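Local coordinates for melanin biosynthesis protein TyrA, putative (Shewanella oneidensis, PDB 2IIZ) that binds heme b and probably acts as a peroxidase of the dye-decolorizing (DyP) family, at residues P80-P85 and C262-H267; D102-L107 and M257-C262; T223-R228 and H273-G278. All coordinates share one frame; numbering follows the deposited sequence.

Contact 1. Residues P80-P85 and C262-H267; sequences PEMLKP and CRTPDH
Thr264 OG1, which selenomethionine Met82 touches from across the contact, donates a hydrogen bond to Asp266 OD1 at 2.6 Å. The hydroxyl meets that oxygen from well above the carboxylate plane, 48° out of it, so the bond bridges a short turn of chain without lying along the flat of the acid. Met82 SE lies 3.3 Å from this OG1, and the methyl CE of that residue is also close by. CE reaches on to the other carboxylate oxygen, 3.5 Å from Asp266 OD2. One unbranched side chain is thus laid against a hydroxyl and an acid that are already tied to each other.

The root of Met82 does different work. Its CB rests 3.5 Å from Pro265 CD, and its carbonyl oxygen O lies 3.4 Å from Pro265 CG, so the proline ring is met by side chain and backbone together. From there the chain runs out extended through CG and then bends at its last torsion (chi3 71°), which carries CE past selenium toward Thr264 and Asp266. No hydrogen bond joins 80-85 to 262-267; the two segments meet by van der Waals contact, partly against polar atoms, and Met82 makes every close approach from its side. Met82 is presented by a type I turn from Pro80 to Leu83, while Thr264 turns its methyl CG2 over one face of the His267 ring.

The contact illustrates how a loop can be fitted to the passage from a strand into a helix. Strand 254-262 ends here and helix 266-276 follows; Tyr180 of strand 179-188 touches Pro265, Pro80 and Leu83 and hydrogen-bonds to Met82 N, while Trp71 of helix 71-74 touches Pro80 and Leu83.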
loop_
_atom_site.group_PDB
_atom_site.type_symbol
_atom_site.label_atom_id
_atom_site.label_comp_id
_atom_site.label_asym_id
_atom_site.label_seq_id
_atom_site.Cartn_x
_atom_site.Cartn_y
_atom_site.Cartn_z
ATOM N N PRO A 80 -17.312 -28.853 -7.139
ATOM C CA PRO A 80 -17.112 -28.492 -8.536
ATOM C C PRO A 80 -16.424 -29.635 -9.279
ATOM O O PRO A 80 -15.475 -30.231 -8.761
ATOM C CB PRO A 80 -16.181 -27.265 -8.473
ATOM C CG PRO A 80 -16.309 -26.725 -7.103
ATOM C CD PRO A 80 -16.730 -27.863 -6.213
ATOM N N GLU A 81 -16.915 -29.929 -10.480
ATOM C CA GLU A 81 -16.498 -31.091 -11.258
ATOM C C GLU A 81 -14.974 -31.206 -11.397
ATOM O O GLU A 81 -14.400 -32.274 -11.182
ATOM C CB GLU A 81 -17.145 -31.027 -12.652
ATOM C CG GLU A 81 -16.868 -32.251 -13.530
ATOM C CD GLU A 81 -17.445 -32.137 -14.938
ATOM O OE1 GLU A 81 -17.538 -31.008 -15.487
ATOM O OE2 GLU A 81 -17.807 -33.201 -15.494
HETATM N N MSE A 82 -14.329 -30.100 -11.749
HETATM C CA MSE A 82 -12.924 -30.128 -12.162
HETATM C C MSE A 82 -11.930 -29.608 -11.127
HETATM O O MSE A 82 -10.747 -29.469 -11.428
HETATM C CB MSE A 82 -12.772 -29.340 -13.460
HETATM C CG MSE A 82 -13.678 -29.863 -14.564
HETATM SE SE MSE A 82 -13.278 -29.052 -16.254
HETATM C CE MSE A 82 -11.557 -29.950 -16.586
ATOM N N LEU A 83 -12.395 -29.332 -9.912
ATOM C CA LEU A 83 -11.561 -28.655 -8.914
ATOM C C LEU A 83 -10.366 -29.490 -8.436
ATOM O O LEU A 83 -10.511 -30.655 -8.063
ATOM C CB LEU A 83 -12.409 -28.235 -7.706
ATOM C CG LEU A 83 -11.692 -27.443 -6.608
ATOM C CD1 LEU A 83 -11.132 -26.156 -7.162
ATOM C CD2 LEU A 83 -12.620 -27.167 -5.439
ATOM N N LYS A 84 -9.186 -28.873 -8.453
ATOM C CA LYS A 84 -7.953 -29.533 -8.058
ATOM C C LYS A 84 -6.863 -28.524 -7.665
ATOM O O LYS A 84 -6.993 -27.310 -7.936
ATOM C CB LYS A 84 -7.463 -30.458 -9.186
ATOM C CG LYS A 84 -7.082 -29.774 -10.503
ATOM C CD LYS A 84 -6.871 -30.840 -11.598
ATOM C CE LYS A 84 -6.414 -30.224 -12.918
ATOM N N PRO A 85 -5.782 -29.030 -7.024
ATOM C CA PRO A 85 -4.725 -28.143 -6.533
ATOM C C PRO A 85 -3.978 -27.410 -7.649
ATOM O O PRO A 85 -4.163 -27.710 -8.826
ATOM C CB PRO A 85 -3.796 -29.082 -5.765
ATOM C CG PRO A 85 -4.595 -30.374 -5.558
ATOM C CD PRO A 85 -5.499 -30.452 -6.722
ATOM N N CYS A 262 -11.870 -18.499 -14.789
ATOM C CA CYS A 262 -12.266 -19.338 -15.913
ATOM C C CYS A 262 -13.314 -20.373 -15.512
ATOM O O CYS A 262 -13.369 -20.806 -14.365
ATOM C CB CYS A 262 -11.017 -20.042 -16.444
ATOM S SG CYS A 262 -11.198 -20.855 -18.055
ATOM N N ARG A 263 -14.152 -20.777 -16.458
ATOM C CA ARG A 263 -15.165 -21.782 -16.176
ATOM C C ARG A 263 -14.562 -23.185 -16.104
ATOM O O ARG A 263 -15.216 -24.110 -15.617
ATOM C CB ARG A 263 -16.264 -21.756 -17.230
ATOM C CG ARG A 263 -15.988 -22.582 -18.462
ATOM C CD ARG A 263 -16.796 -22.066 -19.619
ATOM N NE ARG A 263 -18.221 -22.316 -19.449
ATOM C CZ ARG A 263 -19.155 -21.933 -20.315
ATOM N NH1 ARG A 263 -18.821 -21.272 -21.423
ATOM N NH2 ARG A 263 -20.428 -22.211 -20.073
ATOM N N THR A 264 -13.329 -23.338 -16.596
ATOM C CA THR A 264 -12.594 -24.606 -16.498
ATOM C C THR A 264 -11.157 -24.332 -16.059
ATOM O O THR A 264 -10.558 -23.343 -16.493
ATOM C CB THR A 264 -12.629 -25.406 -17.826
ATOM O OG1 THR A 264 -11.764 -26.530 -17.717
ATOM C CG2 THR A 264 -12.183 -24.571 -19.016
ATOM N N PRO A 265 -10.600 -25.197 -15.190
ATOM C CA PRO A 265 -9.228 -24.966 -14.696
ATOM C C PRO A 265 -8.080 -25.375 -15.646
ATOM O O PRO A 265 -6.928 -25.026 -15.391
ATOM C CB PRO A 265 -9.175 -25.818 -13.419
ATOM C CG PRO A 265 -10.135 -26.963 -13.683
ATOM C CD PRO A 265 -11.197 -26.424 -14.617
ATOM N N ASP A 266 -8.356 -26.103 -16.720
ATOM C CA ASP A 266 -7.236 -26.568 -17.552
ATOM C C ASP A 266 -6.757 -25.497 -18.553
ATOM O O ASP A 266 -5.658 -25.600 -19.107
ATOM C CB ASP A 266 -7.490 -27.948 -18.193
ATOM C CG ASP A 266 -8.855 -28.082 -18.781
ATOM O OD1 ASP A 266 -9.507 -27.030 -18.928
ATOM O OD2 ASP A 266 -9.275 -29.229 -19.097
ATOM N N HIS A 267 -7.563 -24.466 -18.774
ATOM C CA HIS A 267 -7.136 -23.356 -19.626
ATOM C C HIS A 267 -5.865 -22.686 -19.103
ATOM O O HIS A 267 -4.862 -22.627 -19.813
ATOM C CB HIS A 267 -8.257 -22.340 -19.779
ATOM C CG HIS A 267 -9.336 -22.791 -20.704
ATOM N ND1 HIS A 267 -10.281 -21.931 -21.215
ATOM C CD2 HIS A 267 -9.616 -24.016 -21.218
ATOM C CE1 HIS A 267 -11.102 -22.606 -22.001
ATOM N NE2 HIS A 267 -10.722 -23.874 -22.020
#

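Contact 2. Residues D102-L107 and M257-C262; sequences DLFVHL and MFISTC. With HEM (protoporphyrin IX containing Fe), chain C.
Ile259 enters the contact through the end of its longer branch. From CB, which makes no close approach to 102-107, CG1 sets out anti to the carbonyl carbon (chi1 -53°) and the chain continues extended to CD1. It is CD1 that bridges the gap between strands whose nearest alpha carbons, those of His106 and Ile259, are 10.1 Å apart. This methyl sits at the edge of the His106 imidazole, near its plane, 3.5 Å from His106 CE1 and equally close to ND1. It also lies near the plane of the Phe104 ring, at its edge, with Phe104 CZ at 4.3 Å. The two rings belong to alternate residues of strand 103-109, Phe104 CZ lying in the plane of the His106 ring. His106 is also stacked with Phe63, and Tyr24 touches both His106 and Ile259.

The preceding residue, Phe258, points to the opposite side of the strand. Its ring comes down on pyrrole C of the heme, on the face away from His225, with Phe258 CE1 3.3 Å from HEM C2C and CZ near C3C. The porphyrin lies over one face of the phenyl ring, offset toward the rim.

Strands 103-109 and 254-262 belong to one antiparallel sheet without being neighbours in it, and meet through side chains, consistent with the dimeric alpha+beta barrel clan of both DyP family regions. Ile259 packs against strand 103-109 in the buried interior while Phe258 lines the heme pocket. No hydrogen bond crosses between 102-107 and 257-262, so the direct touch is apolar: a methyl against ring edges.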
loop_
_atom_site.group_PDB
_atom_site.type_symbol
_atom_site.label_atom_id
_atom_site.label_comp_id
_atom_site.label_asym_id
_atom_site.label_seq_id
_atom_site.Cartn_x
_atom_site.Cartn_y
_atom_site.Cartn_z
ATOM N N ASP A 102 -6.520 -21.682 2.386
ATOM C CA ASP A 102 -7.908 -22.118 2.601
ATOM C C ASP A 102 -8.947 -21.156 2.016
ATOM O O ASP A 102 -9.940 -21.584 1.415
ATOM C CB ASP A 102 -8.195 -22.306 4.100
ATOM C CG ASP A 102 -7.455 -23.489 4.702
ATOM O OD1 ASP A 102 -6.803 -24.255 3.960
ATOM O OD2 ASP A 102 -7.526 -23.650 5.930
ATOM N N LEU A 103 -8.715 -19.864 2.204
ATOM C CA LEU A 103 -9.636 -18.840 1.731
ATOM C C LEU A 103 -8.910 -17.642 1.152
ATOM O O LEU A 103 -7.853 -17.228 1.650
ATOM C CB LEU A 103 -10.518 -18.349 2.870
ATOM C CG LEU A 103 -11.467 -19.346 3.517
ATOM C CD1 LEU A 103 -12.079 -18.677 4.734
ATOM C CD2 LEU A 103 -12.557 -19.794 2.549
ATOM N N PHE A 104 -9.512 -17.098 0.100
ATOM C CA PHE A 104 -9.020 -15.925 -0.592
ATOM C C PHE A 104 -10.166 -14.916 -0.661
ATOM O O PHE A 104 -11.285 -15.245 -1.094
ATOM C CB PHE A 104 -8.539 -16.331 -1.984
ATOM C CG PHE A 104 -8.074 -15.184 -2.860
ATOM C CD1 PHE A 104 -7.387 -14.096 -2.338
ATOM C CD2 PHE A 104 -8.319 -15.212 -4.223
ATOM C CE1 PHE A 104 -6.965 -13.063 -3.155
ATOM C CE2 PHE A 104 -7.903 -14.188 -5.037
ATOM C CZ PHE A 104 -7.220 -13.106 -4.497
ATOM N N VAL A 105 -9.866 -13.692 -0.219
ATOM C CA VAL A 105 -10.775 -12.577 -0.322
ATOM C C VAL A 105 -10.132 -11.546 -1.239
ATOM O O VAL A 105 -9.076 -10.953 -0.923
ATOM C CB VAL A 105 -11.073 -11.943 1.061
ATOM C CG1 VAL A 105 -11.939 -10.719 0.918
ATOM C CG2 VAL A 105 -11.762 -12.938 1.971
ATOM N N HIS A 106 -10.791 -11.340 -2.373
ATOM C CA HIS A 106 -10.335 -10.455 -3.426
ATOM C C HIS A 106 -11.194 -9.222 -3.429
ATOM O O HIS A 106 -12.392 -9.307 -3.718
ATOM C CB HIS A 106 -10.517 -11.175 -4.737
ATOM C CG HIS A 106 -10.138 -10.378 -5.936
ATOM N ND1 HIS A 106 -8.909 -10.501 -6.548
ATOM C CD2 HIS A 106 -10.826 -9.463 -6.648
ATOM C CE1 HIS A 106 -8.854 -9.691 -7.586
ATOM N NE2 HIS A 106 -10.003 -9.048 -7.670
ATOM N N LEU A 107 -10.585 -8.080 -3.111
ATOM C CA LEU A 107 -11.332 -6.826 -2.972
ATOM C C LEU A 107 -10.824 -5.746 -3.898
ATOM O O LEU A 107 -9.610 -5.576 -4.065
ATOM C CB LEU A 107 -11.270 -6.308 -1.531
ATOM C CG LEU A 107 -11.634 -7.309 -0.442
ATOM C CD1 LEU A 107 -11.459 -6.684 0.944
ATOM C CD2 LEU A 107 -13.049 -7.838 -0.621
HETATM N N MSE A 257 0.450 -9.440 -9.525
HETATM C CA MSE A 257 -0.394 -10.392 -8.854
HETATM C C MSE A 257 -1.246 -10.985 -9.932
HETATM O O MSE A 257 -2.316 -10.447 -10.280
HETATM C CB MSE A 257 -1.254 -9.744 -7.801
HETATM C CG MSE A 257 -2.066 -10.752 -6.963
HETATM SE SE MSE A 257 -1.020 -11.964 -5.898
HETATM C CE MSE A 257 -0.170 -10.722 -4.783
ATOM N N PHE A 258 -0.764 -12.096 -10.468
ATOM C CA PHE A 258 -1.477 -12.750 -11.524
ATOM C C PHE A 258 -2.677 -13.523 -11.031
ATOM O O PHE A 258 -2.561 -14.390 -10.154
ATOM C CB PHE A 258 -0.604 -13.706 -12.314
ATOM C CG PHE A 258 -1.338 -14.320 -13.436
ATOM C CD1 PHE A 258 -1.386 -13.686 -14.661
ATOM C CD2 PHE A 258 -2.003 -15.526 -13.264
ATOM C CE1 PHE A 258 -2.073 -14.245 -15.726
ATOM C CE2 PHE A 258 -2.699 -16.106 -14.320
ATOM C CZ PHE A 258 -2.737 -15.464 -15.564
ATOM N N ILE A 259 -3.829 -13.209 -11.619
ATOM C CA ILE A 259 -5.073 -13.866 -11.283
ATOM C C ILE A 259 -5.772 -14.325 -12.550
ATOM O O ILE A 259 -6.056 -13.513 -13.412
ATOM C CB ILE A 259 -5.990 -12.922 -10.494
ATOM C CG1 ILE A 259 -5.217 -12.352 -9.273
ATOM C CG2 ILE A 259 -7.270 -13.654 -10.092
ATOM C CD1 ILE A 259 -6.038 -11.547 -8.318
ATOM N N SER A 260 -6.037 -15.628 -12.655
ATOM C CA SER A 260 -6.845 -16.174 -13.741
ATOM C C SER A 260 -8.232 -16.582 -13.245
ATOM O O SER A 260 -8.366 -17.129 -12.157
ATOM C CB SER A 260 -6.174 -17.386 -14.348
ATOM O OG SER A 260 -7.051 -18.067 -15.250
ATOM N N THR A 261 -9.254 -16.313 -14.061
ATOM C CA THR A 261 -10.637 -16.676 -13.758
ATOM C C THR A 261 -11.214 -17.358 -14.983
ATOM O O THR A 261 -11.066 -16.857 -16.091
ATOM C CB THR A 261 -11.491 -15.449 -13.422
ATOM O OG1 THR A 261 -11.714 -14.664 -14.604
ATOM C CG2 THR A 261 -10.820 -14.576 -12.360
ATOM N N CYS A 262 -11.870 -18.499 -14.789
ATOM C CA CYS A 262 -12.266 -19.338 -15.913
ATOM C C CYS A 262 -13.314 -20.373 -15.512
ATOM O O CYS A 262 -13.369 -20.806 -14.365
ATOM C CB CYS A 262 -11.017 -20.042 -16.444
ATOM S SG CYS A 262 -11.198 -20.855 -18.055
HETATM C CHA HEM C . -1.123 -11.335 -22.566
HETATM C CHB HEM C . 1.902 -9.698 -19.194
HETATM C CHC HEM C . 1.626 -13.848 -16.833
HETATM C CHD HEM C . -1.802 -15.303 -19.855
HETATM C C1A HEM C . -0.250 -10.539 -21.874
HETATM C C2A HEM C . 0.199 -9.228 -22.292
HETATM C C3A HEM C . 1.041 -8.787 -21.339
HETATM C C4A HEM C . 1.133 -9.795 -20.317
HETATM C CMA HEM C . 1.799 -7.450 -21.300
HETATM C CAA HEM C . -0.231 -8.505 -23.592
HETATM C CBA HEM C . -1.477 -7.622 -23.375
HETATM C CGA HEM C . -2.738 -8.457 -23.332
HETATM O O1A HEM C . -3.326 -8.641 -22.225
HETATM O O2A HEM C . -3.177 -8.949 -24.408
HETATM C C1B HEM C . 2.096 -10.687 -18.281
HETATM C C2B HEM C . 2.984 -10.594 -17.142
HETATM C C3B HEM C . 2.905 -11.756 -16.483
HETATM C C4B HEM C . 1.968 -12.593 -17.193
HETATM C CMB HEM C . 3.831 -9.340 -16.824
HETATM C CAB HEM C . 3.626 -12.216 -15.206
HETATM C CBB HEM C . 4.866 -11.829 -14.946
HETATM C C1C HEM C . 0.690 -14.601 -17.470
HETATM C C2C HEM C . 0.344 -15.946 -17.094
HETATM C C3C HEM C . -0.610 -16.361 -17.931
HETATM C C4C HEM C . -0.884 -15.272 -18.848
HETATM C CMC HEM C . 1.015 -16.687 -15.926
HETATM C CAC HEM C . -1.331 -17.723 -17.973
HETATM C CBC HEM C . -1.073 -18.746 -17.148
HETATM C C1D HEM C . -1.958 -14.371 -20.845
HETATM C C2D HEM C . -2.948 -14.451 -21.886
HETATM C C3D HEM C . -2.736 -13.212 -22.735
HETATM C C4D HEM C . -1.640 -12.515 -22.114
HETATM C CMD HEM C . -3.990 -15.572 -22.089
HETATM C CAD HEM C . -3.504 -12.775 -23.993
HETATM C CBD HEM C . -2.710 -13.239 -25.203
HETATM C CGD HEM C . -3.503 -13.134 -26.485
HETATM O O1D HEM C . -3.204 -12.203 -27.295
HETATM O O2D HEM C . -4.416 -13.977 -26.685
HETATM N NA HEM C . 0.336 -10.863 -20.664
HETATM N NB HEM C . 1.483 -11.921 -18.287
HETATM N NC HEM C . -0.073 -14.202 -18.542
HETATM N ND HEM C . -1.207 -13.222 -21.007
HETATM FE FE HEM C . 0.303 -12.612 -19.728
#

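Contact 3. Residues T223-R228 and H273-G278; sequences TSHIKR and HSMVFG. With HEM (protoporphyrin IX containing Fe), chain C.
The His225 imidazole has Met275 SE at its edge, in plane, 4.9 Å from the ring centroid, while HEM C4A also lies in its plane at the rim. Farther along, the Arg228 guanidinium has Ser274 CA at its edge. This is the proximal side of the heme pocket in a DyP-type peroxidase: His225 NE2 binds the iron at 2.1 Å, and ND1 on the far side of the ring is hydrogen-bonded to Asp285, which, with the iron on NE2, probably helps to hold the ring's rotation.

Met275 serves histidine and porphyrin at once. Its selenium is 3.8 Å from His225 CE1, and SE stands 3.6 Å from HEM C2C, on the same side of the macrocycle as the axial ligand. Ile226, the next residue of the short helix 225-228, adds a second apolar touch, with CD1 3.3 Å from HEM CHA.

Away from the heme, Arg228 ties the two helices together. Its chain is bent at chi2 and chi3, bringing NH1 across to the C-terminal end of helix 266-276, beside Gly278 C, while NE is hydrogen-bonded to Leu222 O. NH1 donates to Ser274 O at 3.1 Å (159° at the hydrogen), with the carbonyl oxygen close to the guanidinium plane but NH1 itself above the carbonyl plane.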
loop_
_atom_site.group_PDB
_atom_site.type_symbol
_atom_site.label_atom_id
_atom_site.label_comp_id
_atom_site.label_asym_id
_atom_site.label_seq_id
_atom_site.Cartn_x
_atom_site.Cartn_y
_atom_site.Cartn_z
ATOM N N THR A 223 9.338 -17.633 -28.871
ATOM C CA THR A 223 9.612 -17.457 -27.437
ATOM C C THR A 223 8.923 -16.270 -26.792
ATOM O O THR A 223 9.251 -15.911 -25.658
ATOM C CB THR A 223 11.121 -17.243 -27.219
ATOM O OG1 THR A 223 11.567 -16.171 -28.062
ATOM C CG2 THR A 223 11.908 -18.521 -27.535
ATOM N N SER A 224 7.980 -15.639 -27.488
ATOM C CA SER A 224 7.346 -14.424 -26.952
ATOM C C SER A 224 6.127 -14.769 -26.107
ATOM O O SER A 224 5.420 -15.732 -26.420
ATOM C CB SER A 224 6.931 -13.485 -28.083
ATOM O OG SER A 224 5.994 -14.114 -28.921
ATOM N N HIS A 225 5.885 -13.987 -25.052
ATOM C CA HIS A 225 4.762 -14.238 -24.139
ATOM C C HIS A 225 3.426 -14.518 -24.840
ATOM O O HIS A 225 2.748 -15.476 -24.494
ATOM C CB HIS A 225 4.563 -13.072 -23.151
ATOM C CG HIS A 225 3.620 -13.385 -22.034
ATOM N ND1 HIS A 225 3.602 -14.603 -21.391
ATOM C CD2 HIS A 225 2.662 -12.634 -21.442
ATOM C CE1 HIS A 225 2.671 -14.590 -20.453
ATOM N NE2 HIS A 225 2.085 -13.405 -20.461
ATOM N N ILE A 226 3.067 -13.681 -25.810
ATOM C CA ILE A 226 1.753 -13.724 -26.501
ATOM C C ILE A 226 1.636 -14.891 -27.496
ATOM O O ILE A 226 0.519 -15.334 -27.833
ATOM C CB ILE A 226 1.510 -12.391 -27.301
ATOM C CG1 ILE A 226 1.662 -11.184 -26.402
ATOM C CG2 ILE A 226 0.145 -12.317 -27.905
ATOM C CD1 ILE A 226 1.006 -11.329 -25.099
ATOM N N LYS A 227 2.772 -15.372 -27.978
ATOM C CA LYS A 227 2.779 -16.507 -28.888
ATOM C C LYS A 227 2.510 -17.744 -28.055
ATOM O O LYS A 227 1.805 -18.648 -28.478
ATOM C CB LYS A 227 4.137 -16.615 -29.604
ATOM C CG LYS A 227 4.236 -17.731 -30.661
ATOM C CD LYS A 227 3.138 -17.631 -31.700
ATOM C CE LYS A 227 3.479 -18.428 -32.948
ATOM N NZ LYS A 227 2.465 -18.237 -34.038
ATOM N N ARG A 228 3.078 -17.747 -26.853
ATOM C CA ARG A 228 3.080 -18.910 -25.971
ATOM C C ARG A 228 1.745 -19.134 -25.278
ATOM O O ARG A 228 1.352 -20.269 -25.025
ATOM C CB ARG A 228 4.161 -18.726 -24.899
ATOM C CG ARG A 228 5.606 -18.762 -25.414
ATOM C CD ARG A 228 6.092 -20.169 -25.628
ATOM N NE ARG A 228 5.708 -20.659 -26.960
ATOM C CZ ARG A 228 4.954 -21.721 -27.191
ATOM N NH1 ARG A 228 4.475 -22.448 -26.201
ATOM N NH2 ARG A 228 4.672 -22.056 -28.427
ATOM N N HIS A 273 1.835 -24.452 -18.816
ATOM C CA HIS A 273 2.699 -25.475 -19.388
ATOM C C HIS A 273 3.414 -24.904 -20.617
ATOM O O HIS A 273 4.645 -24.924 -20.693
ATOM C CB HIS A 273 1.870 -26.706 -19.735
ATOM C CG HIS A 273 2.660 -27.828 -20.310
ATOM N ND1 HIS A 273 3.347 -27.718 -21.501
ATOM C CD2 HIS A 273 2.866 -29.090 -19.867
ATOM C CE1 HIS A 273 3.946 -28.866 -21.763
ATOM N NE2 HIS A 273 3.671 -29.715 -20.787
ATOM N N SER A 274 2.643 -24.384 -21.567
ATOM C CA SER A 274 3.211 -23.721 -22.745
ATOM C C SER A 274 4.243 -22.631 -22.410
ATOM O O SER A 274 5.183 -22.431 -23.182
ATOM C CB SER A 274 2.108 -23.129 -23.620
ATOM O OG SER A 274 2.656 -22.187 -24.515
HETATM N N MSE A 275 4.074 -21.935 -21.280
HETATM C CA MSE A 275 5.061 -20.938 -20.851
HETATM C C MSE A 275 6.336 -21.564 -20.286
HETATM O O MSE A 275 7.434 -21.183 -20.669
HETATM C CB MSE A 275 4.487 -20.011 -19.775
HETATM C CG MSE A 275 3.287 -19.187 -20.197
HETATM SE SE MSE A 275 2.707 -18.000 -18.818
HETATM C CE MSE A 275 4.294 -17.497 -18.028
ATOM N N VAL A 276 6.190 -22.512 -19.369
ATOM C CA VAL A 276 7.343 -23.134 -18.706
ATOM C C VAL A 276 8.112 -24.085 -19.633
ATOM O O VAL A 276 9.331 -23.969 -19.819
ATOM C CB VAL A 276 6.913 -23.938 -17.444
ATOM C CG1 VAL A 276 8.074 -24.843 -16.927
ATOM C CG2 VAL A 276 6.448 -22.986 -16.356
ATOM N N PHE A 277 7.371 -25.027 -20.205
ATOM C CA PHE A 277 7.935 -26.081 -21.033
ATOM C C PHE A 277 8.045 -25.742 -22.516
ATOM O O PHE A 277 8.847 -26.332 -23.221
ATOM C CB PHE A 277 7.106 -27.334 -20.829
ATOM C CG PHE A 277 7.270 -27.920 -19.471
ATOM C CD1 PHE A 277 8.372 -28.714 -19.178
ATOM C CD2 PHE A 277 6.344 -27.679 -18.482
ATOM C CE1 PHE A 277 8.536 -29.264 -17.905
ATOM C CE2 PHE A 277 6.497 -28.223 -17.211
ATOM C CZ PHE A 277 7.590 -29.013 -16.919
ATOM N N GLY A 278 7.246 -24.799 -22.994
ATOM C CA GLY A 278 7.390 -24.295 -24.351
ATOM C C GLY A 278 6.669 -25.133 -25.386
ATOM O O GLY A 278 5.873 -26.026 -25.063
HETATM C CHA HEM C . -1.123 -11.335 -22.566
HETATM C CHB HEM C . 1.902 -9.698 -19.194
HETATM C CHC HEM C . 1.626 -13.848 -16.833
HETATM C CHD HEM C . -1.802 -15.303 -19.855
HETATM C C1A HEM C . -0.250 -10.539 -21.874
HETATM C C2A HEM C . 0.199 -9.228 -22.292
HETATM C C3A HEM C . 1.041 -8.787 -21.339
HETATM C C4A HEM C . 1.133 -9.795 -20.317
HETATM C CMA HEM C . 1.799 -7.450 -21.300
HETATM C CAA HEM C . -0.231 -8.505 -23.592
HETATM C CBA HEM C . -1.477 -7.622 -23.375
HETATM C CGA HEM C . -2.738 -8.457 -23.332
HETATM O O1A HEM C . -3.326 -8.641 -22.225
HETATM O O2A HEM C . -3.177 -8.949 -24.408
HETATM C C1B HEM C . 2.096 -10.687 -18.281
HETATM C C2B HEM C . 2.984 -10.594 -17.142
HETATM C C3B HEM C . 2.905 -11.756 -16.483
HETATM C C4B HEM C . 1.968 -12.593 -17.193
HETATM C CMB HEM C . 3.831 -9.340 -16.824
HETATM C CAB HEM C . 3.626 -12.216 -15.206
HETATM C CBB HEM C . 4.866 -11.829 -14.946
HETATM C C1C HEM C . 0.690 -14.601 -17.470
HETATM C C2C HEM C . 0.344 -15.946 -17.094
HETATM C C3C HEM C . -0.610 -16.361 -17.931
HETATM C C4C HEM C . -0.884 -15.272 -18.848
HETATM C CMC HEM C . 1.015 -16.687 -15.926
HETATM C CAC HEM C . -1.331 -17.723 -17.973
HETATM C CBC HEM C . -1.073 -18.746 -17.148
HETATM C C1D HEM C . -1.958 -14.371 -20.845
HETATM C C2D HEM C . -2.948 -14.451 -21.886
HETATM C C3D HEM C . -2.736 -13.212 -22.735
HETATM C C4D HEM C . -1.640 -12.515 -22.114
HETATM C CMD HEM C . -3.990 -15.572 -22.089
HETATM C CAD HEM C . -3.504 -12.775 -23.993
HETATM C CBD HEM C . -2.710 -13.239 -25.203
HETATM C CGD HEM C . -3.503 -13.134 -26.485
HETATM O O1D HEM C . -3.204 -12.203 -27.295
HETATM O O2D HEM C . -4.416 -13.977 -26.685
HETATM N NA HEM C . 0.336 -10.863 -20.664
HETATM N NB HEM C . 1.483 -11.921 -18.287
HETATM N NC HEM C . -0.073 -14.202 -18.542
HETATM N ND HEM C . -1.207 -13.222 -21.007
HETATM FE FE HEM C . 0.303 -12.612 -19.728
#

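How the contacts relate
Reading from the N terminus, the loop 80-85 comes first and waits for 262-267, so contact 1 closes a long loop. Within that span contact 2 joins 102-107 to 257-262; the two contacts share Cys262. Contact 3 starts later, at 223-228, and ends at 273-278, beyond both, so it crosses each of them. Contacts 1 and 2 tie the N-terminal family region to the C-terminal one, whereas contact 3 stays within the latter. Strand 254-262 carries contact 2 and leads through 262-267 into helix 266-276, which is used by contacts 1 and 3. Contacts 2 and 3 meet the heme from opposite faces, Phe258 and Met275 enclosing pyrrole C between them.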